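Local coordinates for protein putative acetyltransferase (Streptococcus mutans, PDB 3LD2) that binds coenzyme A and is probably an acyltransferase of the GNAT family, transferring groups other than amino-acyl groups, at residues His109-Gly114 with Ser140-Val145. Numbering follows the deposited sequence.
Sequences HIVTFG and SDYQKV
The start of strand 110-117 meets the start of strand 144-150 in parallel, with I110 beside K144 and V111 beside V145. Three backbone hydrogen bonds join the two segments. H109 O, just before strand 110-117, accepts the first two. Q143 N donates at 2.8 Å, nearly straight at 164°. The bond from K144 N is longer, at 3.3 Å. V111 N then donates to K144 O at 2.9 Å. I110 CA adds a CA-H...O contact to the same oxygen.

The main side-chain contact is a CH-pi interaction. V111 CB lies 3.3 Å from the centroid of the Y142 ring, almost on the ring normal. CG of Y142 stands beside its own backbone N (chi1 -63°), which lays the ring flat over V111. The hydroxyl is held beyond the contact by a hydrogen bond to S100.

Apolar contacts continue along the face of V111 and V145, where V111 CG1 meets V145 CG2 at 4.0 Å. V145 CG1 meets the edge of the F113 ring in its plane, 3.6 Å from CE2. Q143 CB sits at the edge of the H109 ring, 3.8 Å from CD2.

K144 projects on the face of I110 and forms a salt bridge with E168. The two strands and helix 126-138 between them form a beta-alpha-beta unit of the GNAT fold. F134 of that helix meets the F113 ring. Strand 110-117 runs on to the coenzyme A residues I115 and V117, and the F113 side chain is about 7 Å from the cofactor. Strands 92-100 and 180-190 border the pair on its two outer sides.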
# COMPACT_ATOMS: atom_id res chain seq x y z
N HIS A 109 10.35 -10.49 10.91
CA HIS A 109 11.00 -10.58 9.62
C HIS A 109 10.03 -10.38 8.42
O HIS A 109 10.41 -10.58 7.27
CB HIS A 109 11.72 -11.93 9.51
CG HIS A 109 10.79 -13.10 9.55
ND1 HIS A 109 10.05 -13.41 10.67
CD2 HIS A 109 10.45 -14.00 8.60
CE1 HIS A 109 9.30 -14.47 10.42
NE2 HIS A 109 9.53 -14.84 9.17
N ILE A 110 8.79 -9.99 8.71
CA ILE A 110 7.78 -9.79 7.67
C ILE A 110 7.39 -8.32 7.55
O ILE A 110 6.85 -7.74 8.49
CB ILE A 110 6.50 -10.62 7.96
CG1 ILE A 110 6.86 -12.09 8.23
CG2 ILE A 110 5.51 -10.49 6.81
CD1 ILE A 110 5.68 -12.96 8.62
N VAL A 111 7.64 -7.71 6.40
CA VAL A 111 7.18 -6.34 6.18
C VAL A 111 5.83 -6.29 5.43
O VAL A 111 5.52 -7.19 4.63
CB VAL A 111 8.28 -5.46 5.51
CG1 VAL A 111 8.56 -5.90 4.08
CG2 VAL A 111 7.92 -3.99 5.56
N THR A 112 5.00 -5.30 5.73
CA THR A 112 3.77 -5.04 4.93
C THR A 112 3.72 -3.57 4.37
O THR A 112 4.53 -2.73 4.77
CB THR A 112 2.48 -5.42 5.72
OG1 THR A 112 1.32 -5.42 4.86
CG2 THR A 112 2.25 -4.48 6.88
N PHE A 113 2.79 -3.28 3.45
CA PHE A 113 2.70 -1.94 2.84
C PHE A 113 1.36 -1.66 2.19
O PHE A 113 0.66 -2.57 1.77
CB PHE A 113 3.80 -1.72 1.79
CG PHE A 113 3.61 -2.53 0.55
CD1 PHE A 113 2.98 -2.00 -0.56
CD2 PHE A 113 4.06 -3.84 0.49
CE1 PHE A 113 2.80 -2.75 -1.72
CE2 PHE A 113 3.89 -4.61 -0.66
CZ PHE A 113 3.26 -4.06 -1.77
N GLY A 114 1.00 -0.38 2.11
CA GLY A 114 -0.13 0.06 1.30
C GLY A 114 0.40 0.93 0.17
O GLY A 114 1.55 1.37 0.21
N SER A 140 17.27 -5.77 2.68
CA SER A 140 18.30 -5.97 3.68
C SER A 140 17.74 -6.39 5.04
O SER A 140 18.34 -7.22 5.71
CB SER A 140 19.10 -4.67 3.83
OG SER A 140 19.62 -4.53 5.14
N ASP A 141 16.60 -5.81 5.43
CA ASP A 141 16.07 -5.95 6.79
C ASP A 141 14.96 -6.98 7.02
O ASP A 141 14.66 -7.29 8.18
CB ASP A 141 15.51 -4.60 7.29
CG ASP A 141 16.55 -3.51 7.32
OD1 ASP A 141 17.58 -3.70 8.00
OD2 ASP A 141 16.33 -2.45 6.66
N TYR A 142 14.31 -7.47 5.95
CA TYR A 142 13.21 -8.44 6.11
C TYR A 142 13.37 -9.65 5.20
O TYR A 142 14.15 -9.63 4.25
CB TYR A 142 11.84 -7.81 5.81
CG TYR A 142 11.39 -6.68 6.71
CD1 TYR A 142 10.64 -6.93 7.85
CD2 TYR A 142 11.67 -5.37 6.39
CE1 TYR A 142 10.21 -5.89 8.67
CE2 TYR A 142 11.25 -4.33 7.20
CZ TYR A 142 10.52 -4.59 8.33
OH TYR A 142 10.10 -3.52 9.12
N GLN A 143 12.61 -10.70 5.49
CA GLN A 143 12.70 -11.93 4.72
C GLN A 143 11.56 -12.01 3.72
O GLN A 143 11.70 -12.55 2.62
CB GLN A 143 12.62 -13.15 5.66
CG GLN A 143 13.82 -13.35 6.56
CD GLN A 143 15.07 -13.63 5.77
OE1 GLN A 143 15.98 -12.80 5.72
NE2 GLN A 143 15.12 -14.80 5.11
N LYS A 144 10.42 -11.46 4.13
CA LYS A 144 9.17 -11.72 3.46
C LYS A 144 8.24 -10.51 3.51
O LYS A 144 8.07 -9.88 4.56
CB LYS A 144 8.48 -12.90 4.14
CG LYS A 144 7.20 -13.34 3.48
CD LYS A 144 6.33 -14.09 4.46
CE LYS A 144 5.24 -14.87 3.74
NZ LYS A 144 4.67 -15.93 4.60
N VAL A 145 7.66 -10.21 2.35
CA VAL A 145 6.59 -9.24 2.25
C VAL A 145 5.26 -9.98 2.21
O VAL A 145 5.12 -10.98 1.53
CB VAL A 145 6.65 -8.43 0.94
CG1 VAL A 145 5.65 -7.29 1.00
CG2 VAL A 145 8.03 -7.93 0.69